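Local coordinates for phosphogluconate dehydrogenase NAD-binding putative C-terminal domain-containing protein (Sinorhizobium meliloti, PDB 4EZB), which is of unknown function but probably acts as an NAD(P)-dependent oxidoreductase, apparently related to the beta-hydroxyacid and 6-phosphogluconate dehydrogenases, at residues A[80-85]-A[108-113]; A[91-96]-A[119-124]; A[159-164]-A[180-185]; A[201-206]-A[254-259]. All coordinates share one frame; numbering follows the deposited sequence.

Following the chain from its N terminus, contact 1 opens at 80-85, after strand 77-79, and contact 2 opens at 91-96. Contact 1 closes at 108-113 before contact 2 closes at 119-124, so the two loops cross; both span helix 100-107, the first beyond the strand ends where that helix stops, the second at strand ends near its start. They touch through Ile85 and Val91. Contact 3 closes a shorter loop around helix 167-175 and joins the last two strands of the same sheet; Leu120 of contact 2 packs on Ile160. Contact 4 then ties long helix 190-218 to helix 238-268, about 38 Å from contact 1, centre to centre.

Contact 1. Residues A[80-85]-A[108-113]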
loop_
_atom_site.group_PDB
_atom_site.type_symbol
_atom_site.label_atom_id
_atom_site.label_comp_id
_atom_site.label_asym_id
_atom_site.label_seq_id
_atom_site.Cartn_x
_atom_site.Cartn_y
_atom_site.Cartn_z
ATOM N N ASP A 80 -26.484 16.002 -38.080
ATOM C CA ASP A 80 -25.548 16.860 -38.821
ATOM C C ASP A 80 -24.885 17.901 -37.894
ATOM O O ASP A 80 -23.743 18.331 -38.131
ATOM C CB ASP A 80 -26.264 17.551 -39.994
ATOM C CG ASP A 80 -25.291 18.122 -41.031
ATOM O OD1 ASP A 80 -24.642 17.328 -41.751
ATOM O OD2 ASP A 80 -25.184 19.366 -41.136
ATOM N N ASP A 81 -25.611 18.269 -36.832
ATOM C CA ASP A 81 -25.251 19.370 -35.939
ATOM C C ASP A 81 -25.496 19.035 -34.456
ATOM O O ASP A 81 -26.333 18.166 -34.117
ATOM C CB ASP A 81 -26.052 20.620 -36.322
ATOM C CG ASP A 81 -25.542 21.870 -35.636
ATOM O OD1 ASP A 81 -24.324 22.136 -35.715
ATOM O OD2 ASP A 81 -26.352 22.585 -35.009
ATOM N N VAL A 82 -24.779 19.736 -33.577
ATOM C CA VAL A 82 -24.990 19.593 -32.132
ATOM C C VAL A 82 -26.437 19.950 -31.711
ATOM O O VAL A 82 -26.971 19.374 -30.754
ATOM C CB VAL A 82 -23.908 20.327 -31.291
ATOM C CG1 VAL A 82 -24.025 21.849 -31.402
ATOM C CG2 VAL A 82 -23.978 19.878 -29.840
ATOM N N ALA A 83 -27.077 20.852 -32.462
ATOM C CA ALA A 83 -28.442 21.291 -32.160
ATOM C C ALA A 83 -29.489 20.207 -32.352
ATOM O O ALA A 83 -30.627 20.351 -31.901
ATOM C CB ALA A 83 -28.801 22.529 -32.953
ATOM N N GLY A 84 -29.100 19.112 -32.997
ATOM C CA GLY A 84 -29.977 17.948 -33.120
ATOM C C GLY A 84 -30.176 17.167 -31.825
ATOM O O GLY A 84 -30.852 16.143 -31.810
ATOM N N ILE A 85 -29.585 17.632 -30.730
ATOM C CA ILE A 85 -29.747 16.950 -29.448
ATOM C C ILE A 85 -30.956 17.495 -28.704
ATOM O O ILE A 85 -31.324 16.972 -27.654
ATOM C CB ILE A 85 -28.498 17.054 -28.530
ATOM C CG1 ILE A 85 -28.247 18.514 -28.116
ATOM C CG2 ILE A 85 -27.295 16.326 -29.147
ATOM C CD1 ILE A 85 -26.962 18.750 -27.351
ATOM N N ALA A 108 -24.897 22.913 -24.242
ATOM C CA ALA A 108 -25.681 23.630 -23.227
ATOM C C ALA A 108 -26.894 24.392 -23.786
ATOM O O ALA A 108 -28.007 24.234 -23.268
ATOM C CB ALA A 108 -24.783 24.533 -22.370
ATOM N N PRO A 109 -26.706 25.191 -24.863
ATOM C CA PRO A 109 -27.873 25.952 -25.343
ATOM C C PRO A 109 -28.943 25.084 -25.963
ATOM O O PRO A 109 -30.073 25.530 -26.081
ATOM C CB PRO A 109 -27.289 26.875 -26.425
ATOM C CG PRO A 109 -25.795 26.801 -26.259
ATOM C CD PRO A 109 -25.536 25.423 -25.732
ATOM N N HIS A 110 -28.622 23.853 -26.333
ATOM C CA HIS A 110 -29.565 23.065 -27.126
ATOM C C HIS A 110 -30.406 22.086 -26.343
ATOM O O HIS A 110 -31.398 21.568 -26.852
ATOM C CB HIS A 110 -28.855 22.367 -28.284
ATOM C CG HIS A 110 -28.159 23.323 -29.186
ATOM N ND1 HIS A 110 -26.787 23.363 -29.310
ATOM C CD2 HIS A 110 -28.639 24.330 -29.948
ATOM C CE1 HIS A 110 -26.454 24.328 -30.146
ATOM N NE2 HIS A 110 -27.559 24.930 -30.545
ATOM N N LEU A 111 -30.010 21.843 -25.104
ATOM C CA LEU A 111 -30.748 20.940 -24.246
ATOM C C LEU A 111 -32.076 21.551 -23.863
ATOM O O LEU A 111 -32.155 22.743 -23.566
ATOM C CB LEU A 111 -29.926 20.613 -22.984
ATOM C CG LEU A 111 -28.898 19.471 -23.015
ATOM C CD1 LEU A 111 -27.965 19.615 -24.186
ATOM C CD2 LEU A 111 -28.064 19.483 -21.750
ATOM N N SER A 112 -33.117 20.728 -23.882
ATOM C CA SER A 112 -34.391 21.076 -23.275
ATOM C C SER A 112 -34.252 21.097 -21.763
ATOM O O SER A 112 -33.342 20.472 -21.209
ATOM C CB SER A 112 -35.440 20.039 -23.646
ATOM O OG SER A 112 -36.326 19.850 -22.553
ATOM N N ASP A 113 -35.173 21.774 -21.084
ATOM C CA ASP A 113 -35.091 21.861 -19.625
ATOM C C ASP A 113 -35.461 20.578 -18.866
ATOM O O ASP A 113 -35.275 20.503 -17.653
ATOM C CB ASP A 113 -35.844 23.084 -19.074
ATOM C CG ASP A 113 -37.329 23.046 -19.364
ATOM O OD1 ASP A 113 -37.711 22.812 -20.534
ATOM O OD2 ASP A 113 -38.115 23.278 -18.419
HETATM O O HOH W 1 -32.617 18.009 -25.000
#
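Apolar contacts carry this meeting, with His110 and Ile85 at its middle. The methyl CB of Ala83 lies over one face of the His110 imidazole, offset toward the rim, and makes a CH-pi contact 3.7 Å from the ring centroid. Alanine suits the place because a single methyl lets the 3-10 turn come close to the ring. Val82 adds CG1, which approaches His110 CE1 obliquely at 3.7 Å. Further along, Ile85 CG1 stands between its own backbone N and carbonyl carbon (chi1 65°), and from there CD1 reaches Leu111 CD1 at 3.4 Å, a tight methyl contact. Ile85 CG1 also touches the CB of His110, 3.9 Å away, the two side chains crossing at about a right angle.

The two segments are connections at the same end of a Rossmann-type sheet: 80-85 leads into strand 90-93, while 108-113 follows helix 100-107 and leads into strand 116-119. Val82 and Ile85 also pack on that helix, at Ser106 and Ala107.

Side-chain hydrogen bonds stay on their own side of the contact: Asp81 OD2 accepts from Ala83 N at 3.2 Å, an Asx turn at the start of the 3-10 segment, and His110 ND1 bonds weakly back to Ser106 O. Between the segments, a water accepts from Ser112 N (3.0 Å) and lies 3.1 Å from Ile85 O, to which it can donate.

Contact 2. Residues A[91-96]-A[119-124]; sequences VLSLVV and DLNSVG
The side-chain amide of Asn121 grips the chain leaving strand 90-93: its OD1 accepts from Val95 N at 2.7 Å, an almost straight bond (178° at the hydrogen) lying in the plane of the amide carbonyl. With CG beside the backbone N of Asn121 (chi1 -59°), the amide reaches across to Val95, just past the end of strand 90-93. The other end of the amide, ND2, gives weak bonds to Ser93 OG (3.3 Å) and to both carboxylate oxygens of Asp119. Asparagine fits because one flat group offers an acceptor to a backbone N-H and donors to oxygens.

Asp119 is tied down in its turn. Its OD2 takes the backbone N of Asn121 at 3.1 Å, forming an Asx turn, and makes a salt bridge to Lys128. Its OD1 meets Ser93 OG through a water. Beside this network, Leu120 N donates to Ser93 O (3.1 Å), next to the parallel bridge of Ser93 with Asp119. A second water joins Val95 O to Ser122 N.

Packing lies outward. Leu120 CD1 rests against Leu92 CB at 4.1 Å, and Leu120 CB meets Leu94 CD2 at 4.0 Å, three leucines packing together along one flank of the strand ends. Val95 CG2 adds a contact on the amide of Asn121.

Neighbouring parallel strands whose C-terminal ends turn into loops, with Leu94 touching a GxGxxA-like turn, are characteristic of a Rossmann-type fold, where such ends usually border the dinucleotide site.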
loop_
_atom_site.group_PDB
_atom_site.type_symbol
_atom_site.label_atom_id
_atom_site.label_comp_id
_atom_site.label_asym_id
_atom_site.label_seq_id
_atom_site.Cartn_x
_atom_site.Cartn_y
_atom_site.Cartn_z
ATOM N N VAL A 91 -28.547 12.834 -22.998
ATOM C CA VAL A 91 -27.381 12.999 -23.823
ATOM C C VAL A 91 -26.143 12.371 -23.158
ATOM O O VAL A 91 -25.802 12.713 -22.005
ATOM C CB VAL A 91 -27.147 14.495 -24.121
ATOM C CG1 VAL A 91 -25.953 14.677 -25.060
ATOM C CG2 VAL A 91 -28.405 15.109 -24.735
ATOM N N LEU A 92 -25.494 11.445 -23.870
ATOM C CA LEU A 92 -24.283 10.775 -23.390
ATOM C C LEU A 92 -23.020 11.398 -24.045
ATOM O O LEU A 92 -22.861 11.373 -25.272
ATOM C CB LEU A 92 -24.334 9.276 -23.683
ATOM C CG LEU A 92 -25.465 8.417 -23.072
ATOM C CD1 LEU A 92 -25.160 6.930 -23.225
ATOM C CD2 LEU A 92 -25.725 8.706 -21.596
ATOM N N SER A 93 -22.126 11.952 -23.234
ATOM C CA SER A 93 -20.914 12.596 -23.780
ATOM C C SER A 93 -19.736 11.643 -23.690
ATOM O O SER A 93 -19.237 11.393 -22.621
ATOM C CB SER A 93 -20.588 13.895 -23.034
ATOM O OG SER A 93 -19.544 14.607 -23.701
ATOM N N LEU A 94 -19.312 11.099 -24.820
ATOM C CA LEU A 94 -18.128 10.229 -24.864
ATOM C C LEU A 94 -17.217 10.809 -25.939
ATOM O O LEU A 94 -17.410 10.576 -27.132
ATOM C CB LEU A 94 -18.505 8.800 -25.217
ATOM C CG LEU A 94 -19.192 7.937 -24.158
ATOM C CD1 LEU A 94 -20.251 7.029 -24.786
ATOM C CD2 LEU A 94 -18.135 7.117 -23.411
ATOM N N VAL A 95 -16.269 11.625 -25.513
ATOM C CA VAL A 95 -15.388 12.326 -26.440
ATOM C C VAL A 95 -13.975 12.187 -25.891
ATOM O O VAL A 95 -13.775 11.579 -24.817
ATOM C CB VAL A 95 -15.799 13.808 -26.640
ATOM C CG1 VAL A 95 -17.102 13.901 -27.422
ATOM C CG2 VAL A 95 -15.907 14.566 -25.317
ATOM N N VAL A 96 -12.985 12.718 -26.604
ATOM C CA VAL A 96 -11.638 12.663 -26.062
ATOM C C VAL A 96 -11.623 13.546 -24.827
ATOM O O VAL A 96 -12.213 14.639 -24.820
ATOM C CB VAL A 96 -10.555 13.103 -27.067
ATOM C CG1 VAL A 96 -10.421 12.071 -28.190
ATOM C CG2 VAL A 96 -10.840 14.505 -27.611
ATOM N N ASP A 119 -22.131 13.128 -18.400
ATOM C CA ASP A 119 -20.774 13.235 -18.889
ATOM C C ASP A 119 -20.072 11.946 -18.555
ATOM O O ASP A 119 -19.863 11.661 -17.391
ATOM C CB ASP A 119 -20.059 14.404 -18.229
ATOM C CG ASP A 119 -18.704 14.664 -18.852
ATOM O OD1 ASP A 119 -18.585 15.701 -19.570
ATOM O OD2 ASP A 119 -17.773 13.825 -18.647
ATOM N N LEU A 120 -19.700 11.167 -19.560
ATOM C CA LEU A 120 -19.033 9.890 -19.277
ATOM C C LEU A 120 -17.537 9.875 -19.564
ATOM O O LEU A 120 -16.931 8.795 -19.636
ATOM C CB LEU A 120 -19.694 8.747 -20.060
ATOM C CG LEU A 120 -21.184 8.618 -19.853
ATOM C CD1 LEU A 120 -21.760 7.697 -20.927
ATOM C CD2 LEU A 120 -21.459 8.118 -18.440
ATOM N N ASN A 121 -16.942 11.038 -19.741
ATOM C CA ASN A 121 -15.531 11.150 -20.069
ATOM C C ASN A 121 -14.517 10.814 -18.978
ATOM O O ASN A 121 -14.805 10.955 -17.820
ATOM C CB ASN A 121 -15.273 12.509 -20.650
ATOM C CG ASN A 121 -16.097 12.753 -21.872
ATOM O OD1 ASN A 121 -16.020 12.015 -22.823
ATOM N ND2 ASN A 121 -16.929 13.749 -21.828
ATOM N N SER A 122 -13.332 10.348 -19.357
ATOM C CA SER A 122 -12.318 9.934 -18.369
ATOM C C SER A 122 -11.559 11.119 -17.794
ATOM O O SER A 122 -10.355 11.237 -17.999
ATOM C CB SER A 122 -11.312 8.957 -18.978
ATOM O OG SER A 122 -11.887 8.263 -20.060
ATOM N N VAL A 123 -12.255 11.990 -17.071
ATOM C CA VAL A 123 -11.642 13.176 -16.484
ATOM C C VAL A 123 -11.908 13.224 -14.976
ATOM O O VAL A 123 -12.746 12.476 -14.475
ATOM C CB VAL A 123 -12.083 14.468 -17.222
ATOM C CG1 VAL A 123 -11.543 14.482 -18.651
ATOM C CG2 VAL A 123 -13.610 14.629 -17.234
ATOM N N GLY A 124 -11.175 14.065 -14.250
ATOM C CA GLY A 124 -11.345 14.148 -12.806
ATOM C C GLY A 124 -12.520 15.033 -12.438
ATOM O O GLY A 124 -13.067 15.679 -13.324
HETATM O O HOH W 2 -18.824 16.835 -22.155
HETATM O O HOH W 3 -12.746 10.841 -22.118
#

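Contact 3. Residues A[159-164]-A[180-185]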
loop_
_atom_site.group_PDB
_atom_site.type_symbol
_atom_site.label_atom_id
_atom_site.label_comp_id
_atom_site.label_asym_id
_atom_site.label_seq_id
_atom_site.Cartn_x
_atom_site.Cartn_y
_atom_site.Cartn_z
ATOM N N PRO A 159 -20.292 -1.295 -16.346
ATOM C CA PRO A 159 -20.609 -0.604 -15.087
ATOM C C PRO A 159 -20.320 0.899 -15.206
ATOM O O PRO A 159 -19.191 1.306 -15.534
ATOM C CB PRO A 159 -19.679 -1.272 -14.057
ATOM C CG PRO A 159 -18.586 -1.922 -14.867
ATOM C CD PRO A 159 -19.229 -2.311 -16.177
ATOM N N ILE A 160 -21.363 1.702 -14.989
ATOM C CA ILE A 160 -21.231 3.164 -14.928
ATOM C C ILE A 160 -21.664 3.651 -13.545
ATOM O O ILE A 160 -22.697 3.234 -13.039
ATOM C CB ILE A 160 -22.029 3.844 -16.062
ATOM C CG1 ILE A 160 -21.385 3.502 -17.408
ATOM C CG2 ILE A 160 -22.074 5.359 -15.868
ATOM C CD1 ILE A 160 -22.201 3.834 -18.647
ATOM N N LEU A 161 -20.836 4.487 -12.910
ATOM C CA LEU A 161 -21.260 5.212 -11.724
ATOM C C LEU A 161 -21.769 6.603 -12.122
ATOM O O LEU A 161 -21.174 7.258 -12.983
ATOM C CB LEU A 161 -20.104 5.317 -10.732
ATOM C CG LEU A 161 -19.518 3.971 -10.203
ATOM C CD1 LEU A 161 -18.494 4.196 -9.095
ATOM C CD2 LEU A 161 -20.597 2.998 -9.724
ATOM N N VAL A 162 -22.854 7.044 -11.496
ATOM C CA VAL A 162 -23.412 8.393 -11.720
ATOM C C VAL A 162 -23.645 9.159 -10.402
ATOM O O VAL A 162 -23.935 8.566 -9.349
ATOM C CB VAL A 162 -24.677 8.352 -12.620
ATOM C CG1 VAL A 162 -24.288 8.059 -14.062
ATOM C CG2 VAL A 162 -25.664 7.283 -12.148
ATOM N N ALA A 163 -23.488 10.477 -10.443
ATOM C CA ALA A 163 -23.716 11.321 -9.276
ATOM C C ALA A 163 -24.377 12.625 -9.719
ATOM O O ALA A 163 -23.985 13.200 -10.734
ATOM C CB ALA A 163 -22.386 11.642 -8.611
ATOM N N GLY A 164 -25.325 13.120 -8.929
ATOM C CA GLY A 164 -25.968 14.415 -9.223
ATOM C C GLY A 164 -27.395 14.415 -8.728
ATOM O O GLY A 164 -27.913 13.362 -8.321
ATOM N N ASN A 180 -26.382 -0.491 -17.131
ATOM C CA ASN A 180 -25.873 -0.912 -15.830
ATOM C C ASN A 180 -25.301 0.226 -14.961
ATOM O O ASN A 180 -24.104 0.259 -14.641
ATOM C CB ASN A 180 -24.847 -2.014 -16.043
ATOM C CG ASN A 180 -24.292 -2.568 -14.748
ATOM O OD1 ASN A 180 -24.950 -2.554 -13.704
ATOM N ND2 ASN A 180 -23.073 -3.072 -14.815
ATOM N N LEU A 181 -26.179 1.142 -14.568
ATOM C CA LEU A 181 -25.777 2.326 -13.818
ATOM C C LEU A 181 -26.046 2.186 -12.334
ATOM O O LEU A 181 -27.081 1.653 -11.940
ATOM C CB LEU A 181 -26.572 3.527 -14.315
ATOM C CG LEU A 181 -26.122 4.319 -15.525
ATOM C CD1 LEU A 181 -26.295 3.562 -16.844
ATOM C CD2 LEU A 181 -26.923 5.618 -15.539
ATOM N N GLU A 182 -25.128 2.666 -11.501
ATOM C CA GLU A 182 -25.490 2.921 -10.102
ATOM C C GLU A 182 -25.254 4.350 -9.619
ATOM O O GLU A 182 -24.215 4.947 -9.864
ATOM C CB GLU A 182 -24.928 1.886 -9.130
ATOM C CG GLU A 182 -23.488 1.503 -9.332
ATOM C CD GLU A 182 -23.036 0.507 -8.283
ATOM O OE1 GLU A 182 -23.123 0.834 -7.076
ATOM O OE2 GLU A 182 -22.606 -0.602 -8.669
ATOM N N ALA A 183 -26.267 4.897 -8.974
ATOM C CA ALA A 183 -26.177 6.230 -8.408
ATOM C C ALA A 183 -25.376 6.138 -7.122
ATOM O O ALA A 183 -25.675 5.333 -6.254
ATOM C CB ALA A 183 -27.564 6.803 -8.147
ATOM N N VAL A 184 -24.322 6.940 -7.008
ATOM C CA VAL A 184 -23.434 6.811 -5.858
ATOM C C VAL A 184 -23.461 8.039 -4.955
ATOM O O VAL A 184 -22.831 8.048 -3.887
ATOM C CB VAL A 184 -22.002 6.450 -6.281
ATOM C CG1 VAL A 184 -21.999 5.114 -6.999
ATOM C CG2 VAL A 184 -21.431 7.529 -7.203
ATOM N N GLY A 185 -24.209 9.061 -5.371
ATOM C CA GLY A 185 -24.318 10.293 -4.597
ATOM C C GLY A 185 -25.101 11.360 -5.329
ATOM O O GLY A 185 -25.366 11.237 -6.523
#
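Ile160 and Leu181 lie side by side on neighbouring parallel strands, the two arms of a beta-alpha-beta unit whose helix 167-175 covers the face carrying Leu181 and Ala183. On that face the branches fit in turn: Leu181 CG sits 4.2 Å from Ile160 CB, and its CD2 reaches on to Val162 CG1 at 3.9 Å, filling the hollow between the two beta-branched residues. Small Ala183, opposite Val162, lets the helix approach through Ala167 and Val168.

On the other face, Leu161 is the bump. Its CD2 presses on the CH2 of Glu182 CG and lies 3.7 Å from Val184 CG1, so it fills the hollow between those two side chains. The aliphatic stem of Glu182 thus packs on leucine, while its OE1 makes a long, weak ion pair with Arg224 of the second subunit. Helix 190-218 lies over this face, Leu194 touching both Leu161 and Val184.

The backbones hold the register. Ile160 O accepts from Glu182 N at 2.9 Å, and Glu182 O takes Val162 N. Glycine suits position 164, where the backbone angles (phi 149°) would jam a CB against the preceding carbonyl; Gly164 N donates to Gly185 O at 3.1 Å.

Contact 4. Residues A[201-206]-A[254-259]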
loop_
_atom_site.group_PDB
_atom_site.type_symbol
_atom_site.label_atom_id
_atom_site.label_comp_id
_atom_site.label_asym_id
_atom_site.label_seq_id
_atom_site.Cartn_x
_atom_site.Cartn_y
_atom_site.Cartn_z
HETATM N N MSE A 201 -6.009 2.288 -3.521
HETATM C CA MSE A 201 -5.833 1.044 -2.775
HETATM C C MSE A 201 -5.302 -0.051 -3.658
HETATM O O MSE A 201 -4.401 -0.792 -3.275
HETATM C CB MSE A 201 -7.187 0.634 -2.217
HETATM C CG MSE A 201 -7.557 1.468 -0.988
HETATM SE SE MSE A 201 -6.247 1.266 0.486
HETATM C CE MSE A 201 -5.983 -0.696 0.531
ATOM N N ILE A 202 -5.847 -0.147 -4.863
ATOM C CA ILE A 202 -5.559 -1.264 -5.744
ATOM C C ILE A 202 -4.140 -1.169 -6.314
ATOM O O ILE A 202 -3.374 -2.101 -6.223
ATOM C CB ILE A 202 -6.626 -1.381 -6.867
ATOM C CG1 ILE A 202 -8.044 -1.584 -6.259
ATOM C CG2 ILE A 202 -6.236 -2.482 -7.840
ATOM C CD1 ILE A 202 -9.195 -1.592 -7.258
ATOM N N LYS A 203 -3.811 -0.025 -6.883
ATOM C CA LYS A 203 -2.478 0.235 -7.409
ATOM C C LYS A 203 -1.422 0.535 -6.341
ATOM O O LYS A 203 -0.198 0.406 -6.600
ATOM C CB LYS A 203 -2.542 1.407 -8.389
ATOM C CG LYS A 203 -2.804 0.990 -9.837
ATOM C CD LYS A 203 -4.271 0.739 -10.126
ATOM C CE LYS A 203 -4.616 1.044 -11.582
ATOM N NZ LYS A 203 -6.096 1.154 -11.663
ATOM N N GLY A 204 -1.893 0.981 -5.180
ATOM C CA GLY A 204 -1.057 1.188 -4.018
ATOM C C GLY A 204 -0.544 -0.155 -3.565
ATOM O O GLY A 204 0.648 -0.328 -3.331
ATOM N N VAL A 205 -1.443 -1.117 -3.446
ATOM C CA VAL A 205 -1.027 -2.456 -3.098
ATOM C C VAL A 205 -0.043 -3.097 -4.077
ATOM O O VAL A 205 0.883 -3.815 -3.673
ATOM C CB VAL A 205 -2.239 -3.400 -2.952
ATOM C CG1 VAL A 205 -1.786 -4.846 -2.992
ATOM C CG2 VAL A 205 -2.944 -3.135 -1.630
ATOM N N GLU A 206 -0.294 -2.890 -5.368
ATOM C CA GLU A 206 0.566 -3.402 -6.413
ATOM C C GLU A 206 1.965 -2.786 -6.293
ATOM O O GLU A 206 2.976 -3.480 -6.398
ATOM C CB GLU A 206 -0.074 -3.046 -7.756
ATOM C CG GLU A 206 0.753 -3.271 -9.014
ATOM C CD GLU A 206 0.069 -2.690 -10.271
ATOM O OE1 GLU A 206 -1.037 -2.120 -10.161
ATOM O OE2 GLU A 206 0.636 -2.777 -11.387
ATOM N N ALA A 254 1.794 0.729 -18.400
ATOM C CA ALA A 254 1.689 2.063 -18.988
ATOM C C ALA A 254 0.349 2.721 -18.618
ATOM O O ALA A 254 0.336 3.786 -17.989
ATOM C CB ALA A 254 1.878 2.004 -20.498
ATOM N N ARG A 255 -0.761 2.065 -18.964
ATOM C CA ARG A 255 -2.112 2.582 -18.675
ATOM C C ARG A 255 -2.457 2.649 -17.172
ATOM O O ARG A 255 -3.227 3.517 -16.751
ATOM C CB ARG A 255 -3.180 1.816 -19.469
ATOM C CG ARG A 255 -2.943 1.867 -20.975
ATOM C CD ARG A 255 -4.231 2.061 -21.764
ATOM N NE ARG A 255 -3.988 2.677 -23.075
ATOM C CZ ARG A 255 -4.938 3.086 -23.918
ATOM N NH1 ARG A 255 -6.224 2.953 -23.611
ATOM N NH2 ARG A 255 -4.602 3.633 -25.079
ATOM N N ARG A 256 -1.883 1.738 -16.383
ATOM C CA ARG A 256 -2.007 1.743 -14.912
ATOM C C ARG A 256 -1.335 2.966 -14.252
ATOM O O ARG A 256 -1.808 3.466 -13.214
ATOM C CB ARG A 256 -1.472 0.430 -14.312
ATOM C CG ARG A 256 -2.312 -0.792 -14.679
ATOM C CD ARG A 256 -1.729 -2.095 -14.153
ATOM N NE ARG A 256 -2.036 -2.310 -12.741
ATOM C CZ ARG A 256 -3.192 -2.779 -12.260
ATOM N NH1 ARG A 256 -4.199 -3.092 -13.070
ATOM N NH2 ARG A 256 -3.348 -2.932 -10.946
ATOM N N VAL A 257 -0.244 3.441 -14.864
ATOM C CA VAL A 257 0.417 4.681 -14.442
ATOM C C VAL A 257 -0.402 5.947 -14.749
ATOM O O VAL A 257 -0.368 6.906 -13.965
ATOM C CB VAL A 257 1.825 4.795 -15.056
ATOM C CG1 VAL A 257 2.398 6.205 -14.902
ATOM C CG2 VAL A 257 2.739 3.778 -14.411
ATOM N N THR A 258 -1.108 5.954 -15.885
ATOM C CA THR A 258 -2.025 7.053 -16.223
ATOM C C THR A 258 -3.146 7.144 -15.189
ATOM O O THR A 258 -3.329 8.189 -14.582
ATOM C CB THR A 258 -2.643 6.909 -17.628
ATOM O OG1 THR A 258 -1.698 6.301 -18.515
ATOM C CG2 THR A 258 -3.041 8.276 -18.173
ATOM N N GLU A 259 -3.869 6.041 -14.984
ATOM C CA GLU A 259 -4.899 5.925 -13.932
ATOM C C GLU A 259 -4.432 6.424 -12.549
ATOM O O GLU A 259 -5.209 7.045 -11.815
ATOM C CB GLU A 259 -5.378 4.474 -13.808
ATOM C CG GLU A 259 -5.959 3.879 -15.080
ATOM C CD GLU A 259 -6.169 2.379 -14.979
ATOM O OE1 GLU A 259 -6.801 1.925 -13.999
ATOM O OE2 GLU A 259 -5.709 1.650 -15.886
#
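Arg256 and Glu206 meet in a buried salt bridge beside a second one between Lys203 and Glu259. From its CB, Arg256 runs out through CG and CD, with CD 3.7 Å from Glu206 OE2, then bends at chi3 (80°) and turns the guanidinium side-on to the acid. NE donates to Glu206 OE1 at 2.8 Å and more weakly to OE2. Next comes CZ, whose flat group has Lys203 CD and CE over one face. At the tip, NH2 gives Glu206 OE1 a 2.6 Å bond, so two nitrogens grip one oxygen; OE1 lies in the guanidinium plane, while the carboxylate is turned 48° from that plane. Arginine suits this place because NE and NH2 can converge on a single oxygen.

The bridges join helix 190-218 to helix 238-268 within the all-helical C-terminal part, probably akin to that of 6-phosphogluconate dehydrogenase relatives. The segment axes stay 11.0 Å apart, a separation bridged here by four long side chains. Thr249 OG1 is hydrogen-bonded to Glu206 OE2.

Lys203 passes over the guanidinium to put NZ 2.6 Å from Glu259 OE1, which it meets from above the carboxylate plane; NZ also bonds to Ser199 OG. Val205 packs on Leu208 of the second subunit.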